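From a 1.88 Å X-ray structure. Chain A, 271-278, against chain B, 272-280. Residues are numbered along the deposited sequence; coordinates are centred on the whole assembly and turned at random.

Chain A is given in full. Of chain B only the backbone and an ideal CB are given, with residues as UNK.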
# COMPACT_ATOMS: atom_id res chain seq x y z
N ALA A 271 -8.79 16.63 9.99
CA ALA A 271 -8.95 18.02 9.59
C ALA A 271 -10.37 18.24 9.10
O ALA A 271 -10.97 19.29 9.31
CB ALA A 271 -7.96 18.39 8.42
N ARG A 272 -10.88 17.25 8.38
CA ARG A 272 -12.22 17.30 7.92
C ARG A 272 -13.23 17.49 9.09
O ARG A 272 -14.10 18.34 9.05
CB ARG A 272 -12.55 16.10 7.09
CG ARG A 272 -13.93 16.16 6.44
CD ARG A 272 -14.28 14.92 5.70
NE ARG A 272 -15.46 15.08 4.84
CZ ARG A 272 -16.13 14.07 4.28
NH1 ARG A 272 -15.76 12.81 4.45
NH2 ARG A 272 -17.19 14.32 3.54
N TYR A 273 -13.16 16.61 10.07
CA TYR A 273 -14.00 16.73 11.24
C TYR A 273 -13.84 18.05 12.06
O TYR A 273 -14.76 18.49 12.75
CB TYR A 273 -13.66 15.56 12.14
CG TYR A 273 -14.34 14.24 11.83
CD1 TYR A 273 -15.67 14.18 11.38
CD2 TYR A 273 -13.71 13.07 12.14
CE1 TYR A 273 -16.30 12.99 11.18
CE2 TYR A 273 -14.31 11.85 11.91
CZ TYR A 273 -15.62 11.81 11.43
OH TYR A 273 -16.26 10.62 11.32
N LYS A 274 -12.64 18.63 12.03
CA LYS A 274 -12.35 19.92 12.70
C LYS A 274 -12.99 21.04 11.89
O LYS A 274 -13.15 22.16 12.38
CB LYS A 274 -10.82 20.09 12.73
CG LYS A 274 -10.30 21.13 13.65
CD LYS A 274 -8.80 21.29 13.47
CE LYS A 274 -8.35 22.41 14.37
NZ LYS A 274 -6.90 22.47 14.24
N GLY A 275 -13.34 20.77 10.65
CA GLY A 275 -14.07 21.73 9.85
C GLY A 275 -13.45 22.09 8.52
O GLY A 275 -14.05 22.83 7.73
N ALA A 276 -12.25 21.59 8.27
CA ALA A 276 -11.62 21.73 6.98
C ALA A 276 -12.47 21.11 5.84
O ALA A 276 -13.07 20.03 5.96
CB ALA A 276 -10.15 21.15 6.98
N GLU A 277 -12.57 21.83 4.75
CA GLU A 277 -13.24 21.34 3.58
C GLU A 277 -12.24 20.61 2.72
O GLU A 277 -11.21 21.16 2.36
CB GLU A 277 -13.83 22.52 2.83
CG GLU A 277 -14.42 22.23 1.48
CD GLU A 277 -15.52 23.29 1.15
OE1 GLU A 277 -15.57 24.37 1.81
OE2 GLU A 277 -16.38 23.00 0.30
N VAL A 278 -12.53 19.36 2.41
CA VAL A 278 -11.55 18.51 1.70
C VAL A 278 -12.00 18.28 0.29
O VAL A 278 -13.10 17.78 0.03
CB VAL A 278 -11.32 17.18 2.44
CG1 VAL A 278 -10.43 16.24 1.61
CG2 VAL A 278 -10.77 17.45 3.91
N UNK B 272 -20.70 1.14 13.82
CA UNK B 272 -20.08 1.84 12.72
C UNK B 272 -20.61 3.27 12.64
O UNK B 272 -21.81 3.50 12.75
CB UNK B 272 -20.33 1.10 11.41
N UNK B 273 -19.70 4.23 12.54
CA UNK B 273 -20.05 5.62 12.18
C UNK B 273 -20.19 5.64 10.66
O UNK B 273 -19.21 5.37 9.92
CB UNK B 273 -19.00 6.63 12.66
N UNK B 274 -21.40 5.93 10.17
CA UNK B 274 -21.60 5.82 8.74
C UNK B 274 -20.88 6.96 8.01
O UNK B 274 -20.67 8.05 8.57
CB UNK B 274 -23.09 5.83 8.41
N UNK B 275 -20.57 6.72 6.73
CA UNK B 275 -19.85 7.66 5.94
C UNK B 275 -20.71 8.80 5.46
O UNK B 275 -21.80 8.58 4.93
CB UNK B 275 -19.21 6.95 4.75
N UNK B 276 -20.19 9.99 5.60
CA UNK B 276 -20.82 11.22 5.08
C UNK B 276 -20.78 11.23 3.55
O UNK B 276 -21.78 11.57 2.91
CB UNK B 276 -20.12 12.46 5.63
N UNK B 277 -19.64 10.81 2.99
CA UNK B 277 -19.45 10.77 1.53
C UNK B 277 -19.28 12.14 0.92
O UNK B 277 -19.43 13.16 1.59
CB UNK B 277 -20.64 10.07 0.86
N UNK B 278 -18.88 12.15 -0.34
CA UNK B 278 -18.67 13.36 -1.08
C UNK B 278 -19.93 13.87 -1.74
O UNK B 278 -20.78 13.09 -2.19
CB UNK B 278 -17.58 13.14 -2.13
N UNK B 279 -20.05 15.20 -1.81
CA UNK B 279 -21.18 15.84 -2.43
C UNK B 279 -21.26 15.34 -3.85
O UNK B 279 -20.23 15.18 -4.52
CB UNK B 279 -21.07 17.36 -2.37
N UNK B 280 -22.48 15.10 -4.31
CA UNK B 280 -22.72 14.63 -5.66
C UNK B 280 -23.08 15.75 -6.61
O UNK B 280 -23.35 16.92 -6.23
CB UNK B 280 -23.83 13.58 -5.66

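Position 272 lies in a strand, with phi/psi of -119/130. Nothing of the chain A stretch comes within 5.5 Å of its ideal CB, so this contact sets no preference. The deposited residue is Tyr B272, and its side chain is out of reach of the chain A stretch.

Position 273 ends the strand segment. Its CA-to-CB bond points toward chain A, and the ideal CB is 5.0 Å from Tyr A273 OH. A small or medium side chain would fit the space beside the phenol, whether apolar or polar. The deposited residue is Val B273, chi1 t. Its CG1 lies 4.3 Å from Tyr A273 OH, a loose contact.

Positions 274 and 275 have phi of -72 and -78, with extended psi. Neither ideal CB has any of the chain A stretch within 5.5 Å, and at 275 the bond points away. Many residues would suit, and the phi values also admit proline. Both are proline: Pro B274 and Pro B275. Neither side chain touches the chain A stretch.

The nearest pair of CA atoms across the stretches is Tyr A273 CA and the CA at position 276, 10.7 Å apart. That gap leaves room for long side chains from both sides. The CA-to-CB bond at 276 points toward chain A, and the ideal CB is 4.1 Å from Arg A272 NH2. An acidic side chain could answer the charge of the guanidinium. A long, flexible apolar one, such as methionine, could instead lie over the guanidinium and reach the tyrosine ring. Leucine would be a shorter apolar choice that covers less. The deposited residue is Met B276, with chi angles m, t, m. Its CE sits over one face of the Arg A272 guanidinium, 3.7 Å from Arg A272 NH1. The same CE is 3.8 Å from Tyr A273 CE1, an apolar contact. The methyl group thus touches both side chains.

Position 277 has phi/psi of 73/169. Positive phi favours glycine, and the ideal CB points away from chain A. What faces chain A here is the backbone. The deposited residue is Gly B277. Arg A272 NH2 donates a hydrogen bond to Gly B277 O at 3.2 Å, with the oxygen near the guanidinium plane. Water 1 accepts from Arg A272 NH1 at 3.0 Å and from Gly B277 N at 2.9 Å. The extended arginine, t at chi1 to chi3, therefore meets both the carbonyl and, through water, the amide.

Position 278 points sideways, with no atom of the chain A stretch within 5.5 Å of the ideal CB. Many side chains are possible. Ala B278 is deposited and makes no contact.

Position 279 also points sideways, but Glu A277 offers a carboxylate to a side chain long enough to reach it. Lysine or arginine would suit. Arg B279 is deposited, and its end comes nearer than its CB. Arg B279 NH1 forms a long salt bridge with Glu A277 OE2, at 4.0 Å. Water 2 bridges the pair, donating to Glu A277 OE2 at 2.7 Å and accepting from Arg B279 NH1 at 3.0 Å.

Position 280 is out of reach of the chain A stretch, and its phi of -97 does not call for glycine, so this contact sets no preference. Gly B280 is deposited.

Chain B, residues 272-280: YVPPMGARG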
# COMPACT_ATOMS: atom_id res chain seq x y z
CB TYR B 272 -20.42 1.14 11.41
CG TYR B 272 -19.77 -0.20 11.28
CD1 TYR B 272 -20.38 -1.34 11.81
CD2 TYR B 272 -18.57 -0.35 10.58
CE1 TYR B 272 -19.78 -2.57 11.67
CE2 TYR B 272 -17.95 -1.56 10.48
CZ TYR B 272 -18.56 -2.67 11.01
OH TYR B 272 -17.97 -3.89 10.87
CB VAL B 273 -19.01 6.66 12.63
CG1 VAL B 273 -19.53 8.07 12.36
CG2 VAL B 273 -18.67 6.48 14.15
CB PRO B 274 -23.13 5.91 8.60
CG PRO B 274 -23.59 6.73 9.72
CD PRO B 274 -22.65 6.34 10.86
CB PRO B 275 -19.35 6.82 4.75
CG PRO B 275 -20.37 5.82 4.54
CD PRO B 275 -20.94 5.52 5.94
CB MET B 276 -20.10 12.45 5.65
CG MET B 276 -20.26 12.63 7.16
SD MET B 276 -19.26 13.98 7.80
CE MET B 276 -17.58 13.35 7.63
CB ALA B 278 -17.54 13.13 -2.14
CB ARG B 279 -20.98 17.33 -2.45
CG ARG B 279 -21.17 17.97 -1.02
CD ARG B 279 -20.56 19.34 -0.96
NE ARG B 279 -21.23 20.24 -1.86
CZ ARG B 279 -20.79 21.45 -2.18
NH1 ARG B 279 -19.73 21.94 -1.58
NH2 ARG B 279 -21.44 22.19 -3.02
O HOH W 1 -17.19 10.16 4.45
O HOH W 2 -18.10 20.98 0.73
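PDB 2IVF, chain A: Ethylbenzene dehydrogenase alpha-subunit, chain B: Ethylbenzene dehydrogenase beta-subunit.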